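Local coordinates for aminotransferase (Paracoccus denitrificans, PDB 4GRX), which probably transfers amino groups between amine donors and carbonyl acceptors with pyridoxal phosphate, as a class III omega-aminotransferase, at residues A86-F91 against H338-A343; M107-L112 against G121-T126; A132-V137 against G164-S169; S267-C272 against W281-Y286; G275-T280 against R385-M390. All blocks are in the same frame, centred on the assembly; numbering follows the deposited sequence.

Contact 1: residues A86-F91 against H338-A343; sequences AQYDRF and HPVGCA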
# COMPACT_ATOMS: atom_id res chain seq x y z
N ALA A 86 -10.76 -0.25 -21.67
CA ALA A 86 -11.86 -1.21 -21.78
C ALA A 86 -12.41 -1.58 -20.42
O ALA A 86 -13.63 -1.65 -20.25
CB ALA A 86 -11.42 -2.47 -22.54
N GLN A 87 -11.53 -1.78 -19.44
CA GLN A 87 -11.99 -2.12 -18.10
C GLN A 87 -12.66 -0.97 -17.38
O GLN A 87 -13.58 -1.18 -16.59
CB GLN A 87 -10.89 -2.72 -17.24
CG GLN A 87 -11.43 -3.34 -15.95
CD GLN A 87 -12.40 -4.49 -16.20
OE1 GLN A 87 -13.51 -4.53 -15.64
NE2 GLN A 87 -11.99 -5.43 -17.05
N TYR A 88 -12.22 0.25 -17.65
CA TYR A 88 -12.95 1.41 -17.14
C TYR A 88 -14.35 1.58 -17.77
O TYR A 88 -15.28 2.04 -17.10
CB TYR A 88 -12.11 2.69 -17.26
CG TYR A 88 -11.18 2.86 -16.10
CD1 TYR A 88 -11.66 3.28 -14.86
CD2 TYR A 88 -9.82 2.57 -16.22
CE1 TYR A 88 -10.81 3.44 -13.78
CE2 TYR A 88 -8.96 2.72 -15.14
CZ TYR A 88 -9.46 3.16 -13.92
OH TYR A 88 -8.62 3.32 -12.83
N ASP A 89 -14.48 1.19 -19.03
CA ASP A 89 -15.78 1.20 -19.73
C ASP A 89 -16.71 0.20 -19.10
O ASP A 89 -17.92 0.39 -19.11
CB ASP A 89 -15.61 0.83 -21.21
CG ASP A 89 -15.10 1.97 -22.05
OD1 ASP A 89 -15.53 3.12 -21.81
OD2 ASP A 89 -14.27 1.72 -22.96
N ARG A 90 -16.14 -0.86 -18.56
CA ARG A 90 -16.88 -2.04 -18.16
C ARG A 90 -17.25 -1.98 -16.67
O ARG A 90 -18.41 -2.18 -16.30
CB ARG A 90 -16.04 -3.28 -18.49
CG ARG A 90 -16.74 -4.61 -18.37
CD ARG A 90 -15.73 -5.75 -18.43
NE ARG A 90 -16.26 -7.00 -17.89
CZ ARG A 90 -17.20 -7.75 -18.47
NH1 ARG A 90 -17.73 -7.37 -19.63
NH2 ARG A 90 -17.62 -8.86 -17.90
N PHE A 91 -16.26 -1.69 -15.83
CA PHE A 91 -16.43 -1.72 -14.39
C PHE A 91 -15.19 -1.13 -13.76
O PHE A 91 -14.18 -1.83 -13.60
CB PHE A 91 -16.60 -3.16 -13.91
CG PHE A 91 -17.05 -3.30 -12.48
CD1 PHE A 91 -16.49 -4.26 -11.65
CD2 PHE A 91 -18.05 -2.47 -11.97
CE1 PHE A 91 -16.92 -4.41 -10.34
CE2 PHE A 91 -18.48 -2.61 -10.66
CZ PHE A 91 -17.92 -3.59 -9.84
N HIS A 338 -8.52 -5.33 -7.32
CA HIS A 338 -9.22 -4.32 -8.11
C HIS A 338 -9.52 -4.78 -9.52
O HIS A 338 -8.64 -5.34 -10.18
CB HIS A 338 -8.37 -3.05 -8.15
CG HIS A 338 -9.16 -1.81 -8.42
ND1 HIS A 338 -9.53 -1.45 -9.66
CD2 HIS A 338 -9.63 -0.83 -7.56
CE1 HIS A 338 -10.21 -0.29 -9.60
NE2 HIS A 338 -10.28 0.09 -8.32
N PRO A 339 -10.77 -4.58 -9.98
CA PRO A 339 -11.18 -4.98 -11.34
C PRO A 339 -10.26 -4.42 -12.42
O PRO A 339 -9.75 -5.19 -13.24
CB PRO A 339 -12.59 -4.40 -11.48
CG PRO A 339 -12.77 -3.46 -10.33
CD PRO A 339 -11.91 -4.01 -9.24
N VAL A 340 -10.02 -3.12 -12.39
CA VAL A 340 -9.11 -2.49 -13.35
C VAL A 340 -7.70 -3.10 -13.29
O VAL A 340 -7.14 -3.50 -14.32
CB VAL A 340 -9.07 -0.97 -13.18
CG1 VAL A 340 -7.96 -0.37 -14.03
CG2 VAL A 340 -10.41 -0.35 -13.58
N GLY A 341 -7.13 -3.19 -12.10
CA GLY A 341 -5.77 -3.67 -11.95
C GLY A 341 -5.59 -5.11 -12.35
O GLY A 341 -4.53 -5.50 -12.83
N CYS A 342 -6.62 -5.91 -12.12
CA CYS A 342 -6.56 -7.32 -12.46
C CYS A 342 -6.58 -7.51 -13.97
O CYS A 342 -5.75 -8.25 -14.50
CB CYS A 342 -7.70 -8.08 -11.79
SG CYS A 342 -7.49 -8.33 -10.02
N ALA A 343 -7.51 -6.83 -14.64
CA ALA A 343 -7.57 -6.77 -16.10
C ALA A 343 -6.23 -6.41 -16.72
O ALA A 343 -5.78 -7.07 -17.67
CB ALA A 343 -8.61 -5.76 -16.55

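Contact 2: residues M107-L112 against G121-T126; sequences MLSEKL and GRVFYT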
# COMPACT_ATOMS: atom_id res chain seq x y z
N MET A 107 -10.27 -14.20 -12.40
CA MET A 107 -9.47 -14.54 -13.57
C MET A 107 -7.96 -14.48 -13.32
O MET A 107 -7.24 -15.45 -13.60
CB MET A 107 -9.86 -13.67 -14.77
CG MET A 107 -11.07 -14.18 -15.54
SD MET A 107 -11.66 -12.90 -16.67
CE MET A 107 -12.92 -13.81 -17.58
N LEU A 108 -7.48 -13.37 -12.78
CA LEU A 108 -6.05 -13.23 -12.47
C LEU A 108 -5.51 -14.29 -11.50
O LEU A 108 -4.48 -14.91 -11.80
CB LEU A 108 -5.72 -11.83 -11.97
CG LEU A 108 -4.21 -11.59 -11.94
CD1 LEU A 108 -3.63 -11.51 -13.34
CD2 LEU A 108 -3.91 -10.33 -11.15
N SER A 109 -6.20 -14.50 -10.38
CA SER A 109 -5.86 -15.60 -9.46
C SER A 109 -5.56 -16.89 -10.23
O SER A 109 -4.48 -17.46 -10.09
CB SER A 109 -6.98 -15.85 -8.45
OG SER A 109 -7.16 -14.77 -7.56
N GLU A 110 -6.51 -17.31 -11.06
CA GLU A 110 -6.39 -18.51 -11.87
C GLU A 110 -5.17 -18.44 -12.78
O GLU A 110 -4.36 -19.38 -12.82
CB GLU A 110 -7.65 -18.68 -12.70
CG GLU A 110 -7.78 -20.02 -13.39
CD GLU A 110 -9.22 -20.31 -13.79
OE1 GLU A 110 -9.91 -19.37 -14.24
OE2 GLU A 110 -9.66 -21.48 -13.67
N LYS A 111 -5.03 -17.32 -13.48
CA LYS A 111 -3.89 -17.10 -14.37
C LYS A 111 -2.56 -17.16 -13.62
O LYS A 111 -1.63 -17.85 -14.05
CB LYS A 111 -4.04 -15.77 -15.12
CG LYS A 111 -2.91 -15.42 -16.08
CD LYS A 111 -2.51 -16.54 -17.05
CE LYS A 111 -3.65 -16.98 -17.97
NZ LYS A 111 -3.17 -17.54 -19.27
N LEU A 112 -2.50 -16.45 -12.49
CA LEU A 112 -1.29 -16.37 -11.67
C LEU A 112 -0.79 -17.70 -11.11
O LEU A 112 0.42 -17.96 -11.14
CB LEU A 112 -1.46 -15.35 -10.54
CG LEU A 112 -1.16 -13.88 -10.86
CD1 LEU A 112 -1.50 -13.00 -9.66
CD2 LEU A 112 0.29 -13.68 -11.28
N GLY A 121 -2.43 -23.47 -5.69
CA GLY A 121 -2.14 -22.50 -4.65
C GLY A 121 -3.23 -21.49 -4.41
O GLY A 121 -4.34 -21.64 -4.89
N ARG A 122 -2.90 -20.45 -3.65
CA ARG A 122 -3.85 -19.37 -3.37
C ARG A 122 -3.17 -17.99 -3.49
O ARG A 122 -1.95 -17.85 -3.36
CB ARG A 122 -4.53 -19.55 -2.00
CG ARG A 122 -5.49 -20.73 -1.90
CD ARG A 122 -6.46 -20.59 -0.74
NE ARG A 122 -7.17 -21.83 -0.44
CZ ARG A 122 -8.32 -22.21 -0.99
NH1 ARG A 122 -8.92 -21.43 -1.89
NH2 ARG A 122 -8.89 -23.36 -0.66
N VAL A 123 -4.00 -16.98 -3.74
CA VAL A 123 -3.53 -15.64 -4.07
C VAL A 123 -4.26 -14.62 -3.18
O VAL A 123 -5.50 -14.61 -3.09
CB VAL A 123 -3.79 -15.32 -5.57
CG1 VAL A 123 -3.10 -14.03 -6.00
CG2 VAL A 123 -3.34 -16.48 -6.47
N PHE A 124 -3.47 -13.76 -2.51
CA PHE A 124 -4.01 -12.60 -1.80
C PHE A 124 -3.46 -11.29 -2.41
O PHE A 124 -2.30 -11.24 -2.83
CB PHE A 124 -3.70 -12.69 -0.31
CG PHE A 124 -4.43 -11.67 0.53
CD1 PHE A 124 -5.77 -11.86 0.88
CD2 PHE A 124 -3.77 -10.51 0.98
CE1 PHE A 124 -6.45 -10.92 1.65
CE2 PHE A 124 -4.44 -9.57 1.75
CZ PHE A 124 -5.78 -9.78 2.09
N TYR A 125 -4.29 -10.25 -2.47
CA TYR A 125 -3.87 -9.02 -3.18
C TYR A 125 -3.53 -7.82 -2.29
O TYR A 125 -4.06 -7.67 -1.19
CB TYR A 125 -4.90 -8.63 -4.25
CG TYR A 125 -5.02 -9.64 -5.38
CD1 TYR A 125 -4.09 -9.68 -6.41
CD2 TYR A 125 -6.08 -10.55 -5.42
CE1 TYR A 125 -4.19 -10.60 -7.44
CE2 TYR A 125 -6.19 -11.47 -6.44
CZ TYR A 125 -5.24 -11.49 -7.45
OH TYR A 125 -5.35 -12.41 -8.48
N THR A 126 -2.64 -6.97 -2.81
CA THR A 126 -2.28 -5.72 -2.16
C THR A 126 -2.16 -4.64 -3.21
O THR A 126 -2.39 -4.89 -4.41
CB THR A 126 -0.91 -5.82 -1.46
OG1 THR A 126 0.09 -6.13 -2.43
CG2 THR A 126 -0.92 -6.91 -0.42

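Contact 3: residues A132-V137 against G164-S169; sequences ANDTMV and GVTAVS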
# COMPACT_ATOMS: atom_id res chain seq x y z
N ALA A 132 2.58 -6.25 0.30
CA ALA A 132 2.65 -7.69 0.11
C ALA A 132 3.65 -8.38 1.06
O ALA A 132 3.34 -9.42 1.66
CB ALA A 132 2.96 -8.01 -1.33
N ASN A 133 4.85 -7.82 1.21
CA ASN A 133 5.81 -8.37 2.17
C ASN A 133 5.32 -8.24 3.61
O ASN A 133 5.41 -9.19 4.40
CB ASN A 133 7.20 -7.75 1.99
CG ASN A 133 7.94 -8.33 0.79
OD1 ASN A 133 7.95 -9.56 0.59
ND2 ASN A 133 8.55 -7.46 -0.01
N ASP A 134 4.80 -7.05 3.94
CA ASP A 134 4.15 -6.81 5.20
C ASP A 134 3.02 -7.84 5.50
O ASP A 134 2.99 -8.46 6.59
CB ASP A 134 3.60 -5.39 5.21
CG ASP A 134 3.37 -4.89 6.61
OD1 ASP A 134 2.54 -5.50 7.32
OD2 ASP A 134 4.04 -3.91 7.02
N THR A 135 2.11 -8.03 4.53
CA THR A 135 1.07 -9.04 4.60
C THR A 135 1.66 -10.44 4.83
O THR A 135 1.14 -11.20 5.65
CB THR A 135 0.21 -9.05 3.31
OG1 THR A 135 -0.62 -7.88 3.27
CG2 THR A 135 -0.68 -10.30 3.22
N MET A 136 2.75 -10.76 4.10
CA MET A 136 3.38 -12.08 4.19
C MET A 136 3.89 -12.39 5.59
O MET A 136 3.75 -13.51 6.07
CB MET A 136 4.53 -12.25 3.19
CG MET A 136 5.06 -13.68 3.11
SD MET A 136 3.81 -14.81 2.45
CE MET A 136 3.72 -16.05 3.75
N VAL A 137 4.48 -11.39 6.23
CA VAL A 137 4.96 -11.55 7.58
C VAL A 137 3.78 -11.83 8.51
O VAL A 137 3.82 -12.77 9.29
CB VAL A 137 5.77 -10.33 8.05
CG1 VAL A 137 6.24 -10.51 9.48
CG2 VAL A 137 6.98 -10.13 7.15
N GLY A 164 10.92 -3.29 1.01
CA GLY A 164 9.93 -2.24 1.00
C GLY A 164 10.07 -1.17 2.06
O GLY A 164 11.10 -1.08 2.73
N VAL A 165 9.04 -0.35 2.21
CA VAL A 165 9.12 0.83 3.06
C VAL A 165 8.13 0.93 4.22
O VAL A 165 8.20 1.90 4.96
CB VAL A 165 9.10 2.16 2.26
CG1 VAL A 165 10.28 2.25 1.29
CG2 VAL A 165 7.76 2.38 1.56
N THR A 166 7.22 -0.03 4.41
CA THR A 166 6.43 -0.02 5.66
C THR A 166 7.38 -0.34 6.84
O THR A 166 8.48 -0.87 6.62
CB THR A 166 5.26 -1.02 5.68
OG1 THR A 166 5.77 -2.35 5.82
CG2 THR A 166 4.37 -0.90 4.44
N ALA A 167 6.96 -0.05 8.08
CA ALA A 167 7.83 -0.33 9.23
C ALA A 167 8.44 -1.74 9.13
O ALA A 167 9.65 -1.93 9.37
CB ALA A 167 7.10 -0.15 10.56
N VAL A 168 7.60 -2.72 8.78
CA VAL A 168 8.04 -4.12 8.74
C VAL A 168 8.93 -4.42 7.52
O VAL A 168 10.04 -4.92 7.69
CB VAL A 168 6.85 -5.10 8.82
CG1 VAL A 168 7.26 -6.52 8.49
CG2 VAL A 168 6.25 -5.04 10.21
N SER A 169 8.47 -4.08 6.32
CA SER A 169 9.25 -4.26 5.09
C SER A 169 10.56 -3.46 5.08
O SER A 169 11.54 -3.86 4.46
CB SER A 169 8.41 -4.02 3.82
OG SER A 169 7.66 -2.82 3.88
O HOH W 1 4.46 -2.13 9.06

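Contact 4: residues S267-C272 against W281-Y286; sequences SDEVIC and WGCLTY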
# COMPACT_ATOMS: atom_id res chain seq x y z
N SER A 267 10.07 -16.19 -1.80
CA SER A 267 10.80 -15.56 -2.89
C SER A 267 10.20 -14.22 -3.28
O SER A 267 9.08 -14.14 -3.79
CB SER A 267 10.89 -16.48 -4.11
OG SER A 267 11.69 -15.88 -5.12
N ASP A 268 10.95 -13.16 -3.04
CA ASP A 268 10.52 -11.83 -3.43
C ASP A 268 10.81 -11.61 -4.93
O ASP A 268 11.92 -11.28 -5.32
CB ASP A 268 11.18 -10.76 -2.56
CG ASP A 268 10.56 -9.38 -2.74
OD1 ASP A 268 9.84 -9.19 -3.75
OD2 ASP A 268 10.81 -8.50 -1.88
N GLU A 269 9.78 -11.82 -5.74
CA GLU A 269 9.85 -11.73 -7.18
C GLU A 269 9.27 -10.40 -7.67
O GLU A 269 8.76 -10.29 -8.79
CB GLU A 269 9.05 -12.88 -7.80
CG GLU A 269 9.57 -14.28 -7.47
CD GLU A 269 10.80 -14.66 -8.28
OE1 GLU A 269 11.22 -13.87 -9.15
OE2 GLU A 269 11.35 -15.75 -8.05
N VAL A 270 9.35 -9.37 -6.84
CA VAL A 270 8.79 -8.08 -7.22
C VAL A 270 9.50 -7.46 -8.44
O VAL A 270 8.87 -6.73 -9.21
CB VAL A 270 8.72 -7.09 -6.02
CG1 VAL A 270 8.63 -5.65 -6.49
CG2 VAL A 270 7.52 -7.41 -5.15
N ILE A 271 10.78 -7.77 -8.62
CA ILE A 271 11.55 -7.30 -9.78
C ILE A 271 11.86 -8.44 -10.75
O ILE A 271 11.98 -8.22 -11.98
CB ILE A 271 12.87 -6.62 -9.36
CG1 ILE A 271 12.57 -5.22 -8.83
CG2 ILE A 271 13.84 -6.55 -10.54
CD1 ILE A 271 13.77 -4.54 -8.25
N CYS A 272 11.96 -9.65 -10.21
CA CYS A 272 12.42 -10.78 -10.99
C CYS A 272 11.26 -11.48 -11.68
O CYS A 272 11.45 -12.26 -12.63
CB CYS A 272 13.24 -11.74 -10.13
SG CYS A 272 14.83 -11.05 -9.59
N TRP A 281 10.38 -16.30 -13.69
CA TRP A 281 10.67 -16.08 -12.29
C TRP A 281 12.13 -16.22 -12.07
O TRP A 281 12.78 -17.03 -12.73
CB TRP A 281 9.95 -17.10 -11.42
CG TRP A 281 8.46 -17.11 -11.63
CD1 TRP A 281 7.70 -18.08 -12.28
CD2 TRP A 281 7.50 -16.09 -11.21
NE1 TRP A 281 6.37 -17.74 -12.28
CE2 TRP A 281 6.18 -16.55 -11.66
CE3 TRP A 281 7.59 -14.87 -10.53
CZ2 TRP A 281 5.02 -15.82 -11.44
CZ3 TRP A 281 6.41 -14.15 -10.31
CH2 TRP A 281 5.16 -14.61 -10.76
N GLY A 282 12.63 -15.44 -11.12
CA GLY A 282 14.01 -15.56 -10.67
C GLY A 282 14.33 -16.94 -10.11
O GLY A 282 15.44 -17.45 -10.32
N CYS A 283 13.37 -17.54 -9.42
CA CYS A 283 13.56 -18.89 -8.88
C CYS A 283 13.60 -19.98 -9.97
O CYS A 283 14.17 -21.05 -9.76
CB CYS A 283 12.53 -19.20 -7.79
SG CYS A 283 10.81 -19.06 -8.31
N LEU A 284 13.01 -19.71 -11.13
CA LEU A 284 13.27 -20.56 -12.28
C LEU A 284 14.73 -20.42 -12.70
O LEU A 284 15.42 -21.42 -12.84
CB LEU A 284 12.32 -20.26 -13.45
CG LEU A 284 10.84 -20.59 -13.22
CD1 LEU A 284 9.96 -20.09 -14.37
CD2 LEU A 284 10.58 -22.06 -12.94
N THR A 285 15.21 -19.18 -12.85
CA THR A 285 16.57 -18.90 -13.35
C THR A 285 17.65 -19.52 -12.47
O THR A 285 18.65 -20.02 -12.97
CB THR A 285 16.82 -17.38 -13.52
OG1 THR A 285 15.88 -16.84 -14.46
CG2 THR A 285 18.25 -17.10 -14.03
N TYR A 286 17.43 -19.48 -11.16
CA TYR A 286 18.38 -19.99 -10.20
C TYR A 286 17.96 -21.33 -9.63
O TYR A 286 18.58 -21.83 -8.68
CB TYR A 286 18.64 -18.94 -9.10
CG TYR A 286 19.42 -17.77 -9.66
CD1 TYR A 286 20.81 -17.86 -9.84
CD2 TYR A 286 18.78 -16.61 -10.07
CE1 TYR A 286 21.53 -16.81 -10.39
CE2 TYR A 286 19.50 -15.56 -10.62
CZ TYR A 286 20.87 -15.67 -10.78
OH TYR A 286 21.58 -14.63 -11.33

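Contact 5: residues G275-T280 against R385-M390; sequences GRTGNT and RGIGFM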
# COMPACT_ATOMS: atom_id res chain seq x y z
N GLY A 275 10.27 -12.00 -16.26
CA GLY A 275 11.22 -11.81 -17.36
C GLY A 275 12.60 -11.20 -17.23
O GLY A 275 13.53 -11.63 -17.92
N ARG A 276 12.75 -10.20 -16.38
CA ARG A 276 14.00 -9.44 -16.34
C ARG A 276 15.25 -10.33 -16.20
O ARG A 276 16.34 -9.97 -16.69
CB ARG A 276 13.94 -8.33 -15.28
CG ARG A 276 14.91 -7.19 -15.52
CD ARG A 276 14.62 -5.99 -14.62
NE ARG A 276 13.54 -5.14 -15.13
CZ ARG A 276 13.63 -4.32 -16.19
NH1 ARG A 276 14.76 -4.22 -16.89
NH2 ARG A 276 12.58 -3.60 -16.56
N THR A 277 15.09 -11.50 -15.59
CA THR A 277 16.18 -12.40 -15.26
C THR A 277 16.55 -13.33 -16.40
O THR A 277 17.63 -13.93 -16.39
CB THR A 277 15.82 -13.30 -14.07
OG1 THR A 277 14.44 -13.74 -14.19
CG2 THR A 277 16.05 -12.52 -12.77
N GLY A 278 15.64 -13.46 -17.37
CA GLY A 278 15.78 -14.42 -18.45
C GLY A 278 14.70 -15.49 -18.40
O GLY A 278 14.68 -16.40 -19.21
N ASN A 279 13.79 -15.35 -17.44
CA ASN A 279 12.71 -16.32 -17.20
C ASN A 279 11.51 -15.71 -16.56
O ASN A 279 11.54 -14.55 -16.18
CB ASN A 279 13.20 -17.45 -16.31
CG ASN A 279 13.98 -18.47 -17.08
OD1 ASN A 279 15.20 -18.53 -16.97
ND2 ASN A 279 13.28 -19.24 -17.92
N THR A 280 10.44 -16.50 -16.40
CA THR A 280 9.21 -15.99 -15.81
C THR A 280 9.42 -15.63 -14.33
O THR A 280 8.74 -14.76 -13.78
CB THR A 280 8.07 -17.01 -15.96
OG1 THR A 280 8.01 -17.44 -17.32
CG2 THR A 280 6.72 -16.40 -15.55
N ARG A 385 28.16 -6.71 -13.47
CA ARG A 385 27.39 -7.85 -12.96
C ARG A 385 25.92 -7.72 -13.32
O ARG A 385 25.41 -6.63 -13.59
CB ARG A 385 27.54 -7.97 -11.44
CG ARG A 385 27.15 -6.71 -10.69
CD ARG A 385 27.09 -6.87 -9.18
NE ARG A 385 26.48 -5.66 -8.63
CZ ARG A 385 27.15 -4.62 -8.14
NH1 ARG A 385 28.47 -4.63 -8.06
NH2 ARG A 385 26.48 -3.56 -7.72
N GLY A 386 25.24 -8.86 -13.32
CA GLY A 386 23.81 -8.91 -13.57
C GLY A 386 23.46 -10.07 -14.47
O GLY A 386 24.21 -11.03 -14.59
N ILE A 387 22.30 -9.95 -15.11
CA ILE A 387 21.75 -11.02 -15.93
C ILE A 387 20.54 -10.47 -16.71
O ILE A 387 19.92 -9.49 -16.28
CB ILE A 387 21.38 -12.23 -15.04
CG1 ILE A 387 21.12 -13.48 -15.87
CG2 ILE A 387 20.24 -11.87 -14.06
CD1 ILE A 387 21.19 -14.77 -15.08
N GLY A 388 20.22 -11.09 -17.84
CA GLY A 388 19.07 -10.68 -18.65
C GLY A 388 19.08 -9.19 -18.90
O GLY A 388 20.04 -8.66 -19.45
N PHE A 389 18.02 -8.51 -18.49
CA PHE A 389 17.95 -7.05 -18.63
C PHE A 389 18.04 -6.33 -17.29
O PHE A 389 17.31 -5.36 -17.04
CB PHE A 389 16.66 -6.64 -19.35
CG PHE A 389 16.81 -6.48 -20.84
CD1 PHE A 389 17.72 -7.25 -21.56
CD2 PHE A 389 16.01 -5.56 -21.52
CE1 PHE A 389 17.84 -7.10 -22.93
CE2 PHE A 389 16.12 -5.41 -22.89
CZ PHE A 389 17.03 -6.19 -23.60
N MET A 390 18.93 -6.80 -16.42
CA MET A 390 19.23 -6.09 -15.18
C MET A 390 20.73 -6.17 -14.89
O MET A 390 21.31 -7.25 -14.81
CB MET A 390 18.36 -6.59 -14.03
CG MET A 390 18.59 -8.02 -13.58
SD MET A 390 17.40 -8.56 -12.35
CE MET A 390 17.68 -7.44 -10.97

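Contact 1: residues A86-F91 against H338-A343
Gln87 lays its side chain along the first turn of helix 339-354. Its CB stands 3.9 Å from Ala343 CB. CG, anti to the backbone N (chi1 -168°), settles 3.6 Å from Val340 CA. The chain bends at chi2, CD passes about equally close to Ala343 CB and Pro339 O, and NE2 finishes 3.4 Å from Ala343 CB. Alanine suits this place because its short side chain lets the amide lie close to the helix. Next to it, Tyr88 turns a ring face to Val340. Val340 CG2 stands 3.6 Å from the centroid of the Tyr88 ring, only 11° off the normal, a CH-pi contact, while CG1 touches Tyr88 CE2, so the branched side chain gives the ring two methyls. The Tyr88 hydroxyl bonds to Phe303 O of the second subunit. An alanine in place of Tyr88 would probably leave Val340 CG2 without its aromatic face and Phe303 O of the second subunit without this donor. Just past its helix, Phe91 brings CD1 to 3.9 Å from Pro339 CB; proline fits a first helical turn, where no N-H is needed. The two helix segments run roughly antiparallel, at 148° with axes 9.3 Å apart. Gln104 of helix 103-115 covers Gln87 and Ala343, whereas Tyr88 packs against Tyr88 of the second subunit, placing this helix pair at the dimer interface.

Contact 2: residues M107-L112 against G121-T126
Leu108, the first residue of 107-112 to touch the strand, sets its side chain against the outer end of Tyr125. CG is anti to the backbone N (chi1 -168°), which carries CD2 to 3.7 Å from Tyr125 CE1, while CB lies 3.6 Å from Tyr125 OH. This apolar branch packs obliquely against the end of the phenol and also reaches Leu346 and Ile349 of helix 339-354. Ser109 comes next and supplies the polar partner. Its OG sits at the edge of the Tyr125 ring, close to the ring plane, and shares a hydrogen bond of 3.1 Å with Tyr125 OH, in which either hydroxyl could be the donor. A small serine lets the strand come near, and Val123 CG2 lies 3.9 Å from Ser109 O. One turn later Leu112 extends CD1 toward the strand, 4.1 Å from Val123 CG1, and meets the end of Tyr125 tip to tip. Tyrosine suits its position because it is long enough to span the gap from strand to helix, carrying its hydroxyl to the serine between the two leucines. The strand segment runs at 129° to the helix segment, their axes 8.4 Å apart. Strand 122-126 is the edge strand, within this chain, of the seven-stranded mixed sheet, and Val123 bonds through its backbone to the second subunit. A helix packed on such a sheet, whose strand 307-311 runs against its neighbours, belongs to the large domain of fold type I pyridoxal-phosphate enzymes.

Contact 3: residues A132-V137 against G164-S169
Thr166 N-caps helix 167-172 and at the same time donates a hydrogen bond from its hydroxyl to Asp134, tying the helix start to helix 129-146. With chi1 at 73°, OG1 sits between the backbone N and the carbonyl carbon; there it accepts from Ser169 N at 3.2 Å along a nearly straight bond, 164° at the hydrogen. The same oxygen donates to Asp134 OD2, 2.6 Å away, on the lone pair that faces away from OD1. Asp134 reaches it because CG stands anti to its own backbone N (chi1 -159°), swinging the carboxylate across to the helix start. Its charge near a helix N-terminus is likely to be stabilised. A water donates to Asp134 OD2 at 2.7 Å and accepts from Val168 N, while Asp134 OD1 accepts from Ala167 N of the second subunit, so one aspartate serves helix starts in both chains. A valine in place of Thr166 would probably leave Ser169 N without its cap and take one donor from Asp134 OD2. Val168 also stands beside this carboxylate, with CB 3.5 Å from Asp134 OD2. Beyond it the branched residues meet tip to tip, Val168 CG1 lying 3.9 Å from Val137 CG2.

Contact 4: residues S267-C272 against W281-Y286
Glu269 grips the start of helix 282-285 with both carboxylate oxygens. OE1 accepts from Gly282 N at 2.9 Å, on the syn side but 25° out of the carboxylate plane, and OE2 accepts from Cys283 N at 3.0 Å through its syn lone pair. These N-H groups point out of the first helical turn, so a negative group suits the place and probably gains from the helix dipole. OE2 carries a second bond: Ser267 OG donates to it at 3.0 Å from above the plane, which helps to fix the rotation of the group. Glutamate has the length to get there, its chain bending at chi2 (-78°). The bend passes the Trp281 indole, whose CE3 edge lies 3.7 Å from Glu269 CB. Trp281 is itself held by a bond from NE1 to Val115 O. A CB on Gly282 would run into Cys272 CB and crowd Glu269 OE1, which suits glycine. Further out, Asp268 OD1 accepts a 3.1 Å bond from Val270 N, an Asx turn, and OD2 bonds to His163 and Asn133. The contact joins strand to helix within the beta-alpha-beta unit 265-295, and Asp268 OD2 lies close to N1 of the cofactor ring on Lys297, as the conserved aspartate does in fold type I enzymes.

Contact 5: residues G275-T280 against R385-M390
Arg276 and Phe389 exchange two hydrogen bonds. Arg276 NH1 donates to Phe389 O at 2.8 Å, with the acceptor almost exactly in the guanidinium plane, and Phe389 N returns a bond of 2.9 Å to Arg276 O, lying in that carbonyl's plane. Arginine suits the position because its long chain carries N-H groups to Phe389 O and to several acceptors beyond: CG is anti to the backbone N and the chain bends at chi3 (-81°). NH1 also reaches Pro437 O, while NH2 bonds to Ser66 OG and Trp69 O, so the buried guanidinium has several carbonyl and hydroxyl partners. Two turns meet here. Gly275 to Gly278 form a type I turn, and Ile387 to Met390 a type II' turn closing a two-residue beta hairpin. Gly388 takes the second place of the latter with positive phi (50°), which favours glycine, and its CA lies 3.4 Å from Arg276 O, where a side chain would collide. Around this core, Met390 CB packs 3.8 Å from Arg276 CG, and Ile387 CG1 lies 3.6 Å from Thr277 O. Thr277 CG2 comes within 4.2 Å of Met390 SD. The hairpin joins strands 381-387 and 390-395 of the three-stranded sheet, Phe389 stacks edge-to-face with Phe368 of helix 357-375, and Ile387 rests on Thr285 of helix 282-285, so the loop after strand 265-268 is held against the C-terminal sheet.

How the contacts relate
Contacts 2, 3 and 4 gather round the seven-stranded sheet of the large domain, in that order along the chain. Strand 122-126 leads directly into helix 129-146, so contacts 2 and 3 touch, their centres 19 Å apart. Contact 3 meets contact 4 through Asn133 and Asp268, close to the cofactor. Contacts 4 and 5, whose centres are about 9 Å apart, alternate along the chain and couple strand 265-268 to the three-stranded C-terminal sheet. Contact 1 encloses contacts 2 to 4 in sequence and touches contact 2 through Cys342 and Leu108. Contacts 1, 2 and 3 all reach the second subunit, consistent with an active site built up beside a dimer interface.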